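Alkaline phosphatase (Thermus thermophilus, PDB 7KWD) probably hydrolyses phosphate monoesters as a homodimeric, zinc- and magnesium-dependent enzyme of the alkaline phosphatase family. Local coordinates at residues R63-V68 with T286-L291; I154-P157 with E163-A166; Q168-G173 with A201-G206. All blocks are in the same frame, centred on the assembly; numbering follows the deposited sequence.

Contact 1: R63-V68 with T286-L291; sequences RRQGRV and TLWDVL
Arg67 NH1 is gripped by Gln65 OE1 at 2.6 Å and, weakly, by a water. The same nitrogen, Arg67 NH1, rests against Leu291 CD2, 3.9 Å away. The water donates to Leu291 O at 2.7 Å, so it bridges the arginine to the backbone of the other segment. OE1 lies only 10° out of the guanidinium plane, and the approach runs nearly along the C=O axis. With the oxygen held by the arginine, the other side of the amide falls against the helix: Gln65 NE2 sits 3.8 Å from Trp288 CH2 and equally far from Leu291 CD1. The amide and indole planes are inclined by 61°. Gln65 gets there with an extended chain beyond CG (chi2 -175°). The segments are the end of helix 51-65 with its exit, where Gly66 breaks the helical path with positive phi, and a turn of the long helix 283-306 in the alkaline phosphatase fold. An alanine in place of Gln65 would probably leave Arg67 NH1 without its hydrogen-bond acceptor on this side chain and bare the rim of Trp288 and the Leu291 methyl on this side. Within helix 283-306, Leu291 CD1 lies over one face of the Trp288 ring, 3.8 Å above its plane and offset toward the rim; Ile235 and Arg238 also pack on this tryptophan. Arg67 NH2 forms a salt bridge with Asp294, farther along the same helix. Gly66 and Val68 make backbone hydrogen bonds to the second subunit, and Arg67 packs on Arg21 of that subunit.

Contact 2: I154-P157 with E163-A166; sequences ISNP and ERIA
Ile154 holds CG1 between its backbone N and carbonyl carbon (chi1 55°), and Asn156 sets CG opposite its own N (chi1 -170°); both side chains thereby reach toward Ile165. This is the connection between two helices of the alkaline phosphatase fold: the chain leaving helix 147-153 passes beside the early part of helix 162-172. Ile154 and Ile165 cross at about a right angle. The terminal methyl of the first meets both branches of the second, with Ile154 CD1 4.1 Å from Ile165 CG2 and equally far from Ile165 CG1. Ile165 also packs on Leu113 and on Thr145, next to His146, a predicted magnesium ligand. Asn156 is buried, and its polar end is satisfied outside these segments. OD1 accepts from Asp158 N in an Asx turn spanning Pro157, while ND2 bonds to OE1 of Gln168, one turn beyond Arg164 on helix 162-172. Those two bonds fix the rotation of the amide, whose nitrogen side then faces aliphatic carbons of the helix. Arg164 is bent at chi2, and its guanidinium plane lies 52° from that of the amide. It offers its chain here instead of its charge: Arg164 CG lies 3.8 Å from Asn156 ND2.

Contact 3: Q168-G173 with A201-G206; sequences QYLEFG and AAKGYG
A Schellman motif ends helix 196-202 and delivers Lys203 and Tyr205 to the C-terminal end of helix 162-172. Gly204 is its C-prime residue, with positive phi; Gly204 N bonds to Ala201 O at 2.9 Å, and Tyr205 N to the carbonyl of Phe200. The exit from the other helix is also a glycine with positive phi, Gly173, whose N still bonds to Tyr169 O at 2.9 Å. The Tyr205 hydroxyl meets this glycine. Tyr205 OH is 3.1 Å from Gly173 C, which lies at the ring's edge and near its plane, a close approach consistent with the hydrogen bond between the hydroxyl and Ala174 O. Tyr205 CG stands opposite its own carbonyl carbon (chi1 -71°), which sends the ring across toward the helix end. Alongside, the contact is aliphatic. Leu170 CD1 approaches Lys203 CG at 4.2 Å, the two chains crossing at about a right angle; the same leucine packs on Leu196, Ala199 and Phe200 of helix 196-202. Arg221 makes a cation-pi contact with the Tyr205 ring and donates to Lys203 O, while Phe200 meets that ring edge-to-face. Tyr205 also packs on Tyr177 of strand 176-178, and directly after it strand 206-208 begins, pairing in parallel with strand 222-225.

How the contacts relate
Contacts 2 and 3 share helix 162-172 and follow each other along the chain, their centres 14 Å apart. Gln168 of contact 3 joins them: its NE2 probably bonds to Ser155 O at 2.9 Å, with the bond to Asn156 as the second link. Contact 1, whose chain loop encloses both, lies far off, its centre 35 Å from that of contact 2 and 37 Å from that of contact 3, and it reaches the second subunit. Contact 2 lies nearer the metal centre, in its outer surroundings: the Ile165 side chain is about 12 Å from the bound magnesium ion and about 11 Å from the side chain of its ligand Thr148. Contacts 1 and 3 are structural packing away from the annotated sites.

Contact 1: R63-V68 with T286-L291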
loop_
_atom_site.group_PDB
_atom_site.type_symbol
_atom_site.label_atom_id
_atom_site.label_comp_id
_atom_site.label_asym_id
_atom_site.label_seq_id
_atom_site.Cartn_x
_atom_site.Cartn_y
_atom_site.Cartn_z
ATOM N N ARG A 63 3.556 -4.019 19.805
ATOM C CA ARG A 63 4.877 -4.429 20.257
ATOM C C ARG A 63 5.466 -3.495 21.310
ATOM O O ARG A 63 6.142 -3.958 22.237
ATOM C CB ARG A 63 5.797 -4.503 19.046
ATOM C CG ARG A 63 7.160 -5.022 19.347
ATOM C CD ARG A 63 7.912 -5.247 18.055
ATOM N NE ARG A 63 9.334 -5.434 18.280
ATOM C CZ ARG A 63 9.962 -6.607 18.208
ATOM N NH1 ARG A 63 9.302 -7.723 17.912
ATOM N NH2 ARG A 63 11.273 -6.658 18.407
ATOM N N ARG A 64 5.287 -2.179 21.168
ATOM C CA ARG A 64 5.949 -1.251 22.074
ATOM C C ARG A 64 5.021 -0.621 23.084
ATOM O O ARG A 64 5.496 -0.025 24.060
ATOM C CB ARG A 64 6.611 -0.085 21.326
ATOM C CG ARG A 64 7.474 -0.441 20.150
ATOM C CD ARG A 64 8.399 -1.553 20.474
ATOM N NE ARG A 64 9.469 -1.139 21.374
ATOM C CZ ARG A 64 9.961 -1.896 22.349
ATOM N NH1 ARG A 64 9.466 -3.112 22.593
ATOM N NH2 ARG A 64 10.960 -1.424 23.086
ATOM N N GLN A 65 3.723 -0.655 22.847
ATOM C CA GLN A 65 2.782 -0.123 23.820
ATOM C C GLN A 65 1.867 -1.198 24.368
ATOM O O GLN A 65 1.027 -0.892 25.203
ATOM C CB GLN A 65 1.984 1.012 23.181
ATOM C CG GLN A 65 2.902 2.147 22.652
ATOM C CD GLN A 65 2.136 3.351 22.121
ATOM O OE1 GLN A 65 0.991 3.232 21.719
ATOM N NE2 GLN A 65 2.774 4.520 22.132
ATOM N N GLY A 66 2.035 -2.444 23.939
ATOM C CA GLY A 66 1.182 -3.527 24.431
ATOM C C GLY A 66 -0.297 -3.261 24.290
ATOM O O GLY A 66 -1.088 -3.651 25.160
ATOM N N ARG A 67 -0.703 -2.610 23.197
ATOM C CA ARG A 67 -2.113 -2.271 22.962
ATOM C C ARG A 67 -2.448 -2.504 21.493
ATOM O O ARG A 67 -1.587 -2.388 20.610
ATOM C CB ARG A 67 -2.406 -0.797 23.319
ATOM C CG ARG A 67 -1.523 0.146 22.450
ATOM C CD ARG A 67 -1.683 1.636 22.682
ATOM N NE ARG A 67 -2.707 2.128 21.787
ATOM C CZ ARG A 67 -2.562 3.121 20.926
ATOM N NH1 ARG A 67 -1.426 3.798 20.812
ATOM N NH2 ARG A 67 -3.606 3.457 20.183
ATOM N N VAL A 68 -3.720 -2.773 21.230
ATOM C CA VAL A 68 -4.228 -2.845 19.865
ATOM C C VAL A 68 -4.671 -1.451 19.430
ATOM O O VAL A 68 -5.509 -0.837 20.079
ATOM C CB VAL A 68 -5.383 -3.836 19.753
ATOM C CG1 VAL A 68 -5.900 -3.897 18.333
ATOM C CG2 VAL A 68 -4.912 -5.193 20.243
ATOM N N THR A 286 5.609 10.348 11.246
ATOM C CA THR A 286 4.390 9.733 10.728
ATOM C C THR A 286 3.703 8.903 11.796
ATOM O O THR A 286 2.486 8.999 11.992
ATOM C CB THR A 286 4.721 8.861 9.528
ATOM O OG1 THR A 286 5.333 9.677 8.533
ATOM C CG2 THR A 286 3.469 8.205 8.997
ATOM N N LEU A 287 4.476 8.090 12.498
ATOM C CA LEU A 287 3.923 7.224 13.515
ATOM C C LEU A 287 3.177 8.020 14.572
ATOM O O LEU A 287 2.061 7.661 14.948
ATOM C CB LEU A 287 5.036 6.404 14.162
ATOM C CG LEU A 287 4.691 5.752 15.497
ATOM C CD1 LEU A 287 3.713 4.607 15.281
ATOM C CD2 LEU A 287 5.957 5.196 16.176
ATOM N N TRP A 288 3.796 9.089 15.099
ATOM C CA TRP A 288 3.158 9.807 16.196
ATOM C C TRP A 288 1.922 10.572 15.729
ATOM O O TRP A 288 0.974 10.716 16.507
ATOM C CB TRP A 288 4.172 10.720 16.921
ATOM C CG TRP A 288 4.938 9.885 17.902
ATOM C CD1 TRP A 288 6.209 9.440 17.771
ATOM C CD2 TRP A 288 4.450 9.343 19.136
ATOM N NE1 TRP A 288 6.551 8.669 18.841
ATOM C CE2 TRP A 288 5.489 8.594 19.700
ATOM C CE3 TRP A 288 3.246 9.432 19.819
ATOM C CZ2 TRP A 288 5.354 7.923 20.911
ATOM C CZ3 TRP A 288 3.113 8.767 21.032
ATOM C CH2 TRP A 288 4.164 8.029 21.565
ATOM N N ASP A 289 1.881 11.037 14.476
ATOM C CA ASP A 289 0.642 11.663 14.000
ATOM C C ASP A 289 -0.430 10.608 13.737
ATOM O O ASP A 289 -1.633 10.877 13.881
ATOM C CB ASP A 289 0.902 12.515 12.747
ATOM C CG ASP A 289 1.262 13.968 13.095
ATOM O OD1 ASP A 289 2.018 14.153 14.068
ATOM O OD2 ASP A 289 0.761 14.928 12.447
ATOM N N VAL A 290 -0.021 9.389 13.407
ATOM C CA VAL A 290 -0.997 8.317 13.300
ATOM C C VAL A 290 -1.512 7.938 14.672
ATOM O O VAL A 290 -2.700 7.645 14.831
ATOM C CB VAL A 290 -0.392 7.101 12.586
ATOM C CG1 VAL A 290 -1.372 5.928 12.639
ATOM C CG2 VAL A 290 -0.095 7.450 11.149
ATOM N N LEU A 291 -0.621 7.943 15.687
ATOM C CA LEU A 291 -1.032 7.628 17.053
ATOM C C LEU A 291 -1.887 8.759 17.624
ATOM O O LEU A 291 -2.862 8.512 18.333
ATOM C CB LEU A 291 0.183 7.376 17.961
ATOM C CG LEU A 291 1.031 6.173 17.576
ATOM C CD1 LEU A 291 2.103 5.896 18.601
ATOM C CD2 LEU A 291 0.194 4.895 17.437
HETATM O O HOH W 1 -2.684 6.497 20.193
#

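Contact 2: I154-P157 with E163-A166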
loop_
_atom_site.group_PDB
_atom_site.type_symbol
_atom_site.label_atom_id
_atom_site.label_comp_id
_atom_site.label_asym_id
_atom_site.label_seq_id
_atom_site.Cartn_x
_atom_site.Cartn_y
_atom_site.Cartn_z
ATOM N N ILE A 154 -15.429 26.122 0.654
ATOM C CA ILE A 154 -15.361 27.301 -0.230
ATOM C C ILE A 154 -14.682 26.985 -1.558
ATOM O O ILE A 154 -14.002 25.978 -1.726
ATOM C CB ILE A 154 -14.653 28.503 0.440
ATOM C CG1 ILE A 154 -13.245 28.139 0.943
ATOM C CG2 ILE A 154 -15.507 29.063 1.603
ATOM C CD1 ILE A 154 -12.114 28.314 -0.118
ATOM N N SER A 155 -14.860 27.898 -2.510
ATOM C CA SER A 155 -14.298 27.749 -3.842
ATOM C C SER A 155 -13.231 28.803 -4.089
ATOM O O SER A 155 -13.423 29.985 -3.784
ATOM C CB SER A 155 -15.362 27.891 -4.940
ATOM O OG SER A 155 -14.705 27.746 -6.199
ATOM N N ASN A 156 -12.120 28.382 -4.669
ATOM C CA ASN A 156 -11.034 29.314 -4.955
ATOM C C ASN A 156 -10.077 28.699 -5.963
ATOM O O ASN A 156 -9.697 27.527 -5.821
ATOM C CB ASN A 156 -10.289 29.669 -3.657
ATOM C CG ASN A 156 -9.315 30.816 -3.846
ATOM O OD1 ASN A 156 -8.471 30.780 -4.747
ATOM N ND2 ASN A 156 -9.436 31.838 -3.009
ATOM N N PRO A 157 -9.655 29.457 -6.985
ATOM C CA PRO A 157 -8.811 28.864 -8.032
ATOM C C PRO A 157 -7.412 28.529 -7.581
ATOM O O PRO A 157 -6.748 27.769 -8.287
ATOM C CB PRO A 157 -8.779 29.937 -9.133
ATOM C CG PRO A 157 -9.185 31.196 -8.454
ATOM C CD PRO A 157 -10.115 30.812 -7.354
ATOM N N GLU A 163 -4.469 33.603 2.605
ATOM C CA GLU A 163 -4.871 34.881 3.182
ATOM C C GLU A 163 -6.286 35.229 2.742
ATOM O O GLU A 163 -7.131 35.640 3.551
ATOM C CB GLU A 163 -3.859 35.965 2.784
ATOM C CG GLU A 163 -3.837 37.130 3.749
ATOM C CD GLU A 163 -2.728 38.152 3.499
ATOM O OE1 GLU A 163 -3.099 39.336 3.251
ATOM O OE2 GLU A 163 -1.532 37.773 3.573
ATOM N N ARG A 164 -6.584 35.004 1.472
ATOM C CA ARG A 164 -7.936 35.225 0.970
ATOM C C ARG A 164 -8.911 34.182 1.513
ATOM O O ARG A 164 -10.048 34.517 1.876
ATOM C CB ARG A 164 -7.895 35.197 -0.564
ATOM C CG ARG A 164 -9.257 35.196 -1.283
ATOM C CD ARG A 164 -10.154 36.385 -0.887
ATOM N NE ARG A 164 -11.473 36.230 -1.492
ATOM C CZ ARG A 164 -12.635 36.559 -0.923
ATOM N NH1 ARG A 164 -12.673 37.094 0.293
ATOM N NH2 ARG A 164 -13.768 36.333 -1.589
ATOM N N ILE A 165 -8.484 32.912 1.570
ATOM C CA ILE A 165 -9.338 31.845 2.089
ATOM C C ILE A 165 -9.800 32.164 3.518
ATOM O O ILE A 165 -10.955 31.944 3.871
ATOM C CB ILE A 165 -8.580 30.503 1.998
ATOM C CG1 ILE A 165 -8.417 30.081 0.524
ATOM C CG2 ILE A 165 -9.329 29.384 2.737
ATOM C CD1 ILE A 165 -7.415 28.937 0.329
ATOM N N ALA A 166 -8.917 32.727 4.337
ATOM C CA ALA A 166 -9.303 33.119 5.692
ATOM C C ALA A 166 -10.438 34.130 5.674
ATOM O O ALA A 166 -11.333 34.090 6.531
ATOM C CB ALA A 166 -8.084 33.680 6.442
#

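Contact 3: Q168-G173 with A201-G206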
loop_
_atom_site.group_PDB
_atom_site.type_symbol
_atom_site.label_atom_id
_atom_site.label_comp_id
_atom_site.label_asym_id
_atom_site.label_seq_id
_atom_site.Cartn_x
_atom_site.Cartn_y
_atom_site.Cartn_z
ATOM N N GLN A 168 -12.653 34.241 3.212
ATOM C CA GLN A 168 -13.795 33.426 2.797
ATOM C C GLN A 168 -14.373 32.637 3.970
ATOM O O GLN A 168 -15.585 32.422 4.041
ATOM C CB GLN A 168 -13.359 32.500 1.670
ATOM C CG GLN A 168 -13.044 33.230 0.361
ATOM C CD GLN A 168 -12.554 32.269 -0.699
ATOM O OE1 GLN A 168 -11.357 32.002 -0.792
ATOM N NE2 GLN A 168 -13.477 31.741 -1.499
ATOM N N TYR A 169 -13.511 32.188 4.897
ATOM C CA TYR A 169 -13.987 31.484 6.090
ATOM C C TYR A 169 -14.877 32.375 6.947
ATOM O O TYR A 169 -15.923 31.930 7.465
ATOM C CB TYR A 169 -12.792 31.011 6.916
ATOM C CG TYR A 169 -12.165 29.722 6.484
ATOM C CD1 TYR A 169 -12.462 29.135 5.248
ATOM C CD2 TYR A 169 -11.313 29.057 7.334
ATOM C CE1 TYR A 169 -11.885 27.926 4.892
ATOM C CE2 TYR A 169 -10.733 27.860 6.987
ATOM C CZ TYR A 169 -11.018 27.295 5.763
ATOM O OH TYR A 169 -10.415 26.084 5.448
ATOM N N LEU A 170 -14.469 33.638 7.133
ATOM C CA LEU A 170 -15.302 34.576 7.880
ATOM C C LEU A 170 -16.674 34.723 7.233
ATOM O O LEU A 170 -17.694 34.729 7.922
ATOM C CB LEU A 170 -14.600 35.932 7.967
ATOM C CG LEU A 170 -15.334 37.077 8.671
ATOM C CD1 LEU A 170 -15.644 36.749 10.143
ATOM C CD2 LEU A 170 -14.514 38.381 8.572
ATOM N N GLU A 171 -16.713 34.856 5.905
ATOM C CA GLU A 171 -17.988 35.033 5.221
ATOM C C GLU A 171 -18.799 33.743 5.240
ATOM O O GLU A 171 -20.022 33.774 5.411
ATOM C CB GLU A 171 -17.756 35.504 3.781
ATOM C CG GLU A 171 -19.055 35.893 3.052
ATOM C CD GLU A 171 -18.824 36.151 1.575
ATOM O OE1 GLU A 171 -17.634 36.223 1.176
ATOM O OE2 GLU A 171 -19.823 36.270 0.814
ATOM N N PHE A 172 -18.133 32.587 5.106
ATOM C CA PHE A 172 -18.866 31.323 5.169
ATOM C C PHE A 172 -19.528 31.143 6.523
ATOM O O PHE A 172 -20.691 30.726 6.609
ATOM C CB PHE A 172 -17.934 30.148 4.868
ATOM C CG PHE A 172 -18.640 28.807 4.878
ATOM C CD1 PHE A 172 -19.499 28.438 3.844
ATOM C CD2 PHE A 172 -18.470 27.935 5.936
ATOM C CE1 PHE A 172 -20.159 27.192 3.867
ATOM C CE2 PHE A 172 -19.129 26.682 5.973
ATOM C CZ PHE A 172 -19.972 26.319 4.940
ATOM N N GLY A 173 -18.819 31.474 7.594
ATOM C CA GLY A 173 -19.414 31.452 8.915
ATOM C C GLY A 173 -19.562 30.103 9.595
ATOM O O GLY A 173 -20.541 29.887 10.329
ATOM N N ALA A 201 -14.168 38.303 15.740
ATOM C CA ALA A 201 -14.774 38.647 17.018
ATOM C C ALA A 201 -16.039 39.468 16.809
ATOM O O ALA A 201 -17.012 39.333 17.564
ATOM C CB ALA A 201 -13.791 39.400 17.906
ATOM N N ALA A 202 -16.036 40.346 15.806
ATOM C CA ALA A 202 -17.219 41.179 15.572
ATOM C C ALA A 202 -18.430 40.341 15.170
ATOM O O ALA A 202 -19.566 40.767 15.359
ATOM C CB ALA A 202 -16.941 42.207 14.483
ATOM N N LYS A 203 -18.207 39.167 14.617
ATOM C CA LYS A 203 -19.286 38.256 14.254
ATOM C C LYS A 203 -19.580 37.246 15.361
ATOM O O LYS A 203 -20.384 36.339 15.161
ATOM C CB LYS A 203 -18.926 37.576 12.934
ATOM C CG LYS A 203 -19.055 38.555 11.743
ATOM C CD LYS A 203 -19.701 37.942 10.499
ATOM C CE LYS A 203 -20.828 38.838 9.940
ATOM N NZ LYS A 203 -22.057 38.828 10.818
ATOM N N GLY A 204 -18.986 37.415 16.538
ATOM C CA GLY A 204 -19.373 36.644 17.690
ATOM C C GLY A 204 -18.494 35.460 17.998
ATOM O O GLY A 204 -18.757 34.767 18.984
ATOM N N TYR A 205 -17.436 35.235 17.225
ATOM C CA TYR A 205 -16.529 34.145 17.528
ATOM C C TYR A 205 -15.696 34.438 18.763
ATOM O O TYR A 205 -15.189 35.548 18.937
ATOM C CB TYR A 205 -15.568 33.892 16.366
ATOM C CG TYR A 205 -16.169 33.282 15.139
ATOM C CD1 TYR A 205 -16.797 34.071 14.197
ATOM C CD2 TYR A 205 -16.054 31.917 14.889
ATOM C CE1 TYR A 205 -17.329 33.514 13.035
ATOM C CE2 TYR A 205 -16.567 31.357 13.732
ATOM C CZ TYR A 205 -17.218 32.169 12.812
ATOM O OH TYR A 205 -17.760 31.618 11.668
ATOM N N GLY A 206 -15.539 33.418 19.606
ATOM C CA GLY A 206 -14.471 33.400 20.579
ATOM C C GLY A 206 -13.180 33.046 19.874
ATOM O O GLY A 206 -13.128 32.092 19.091
#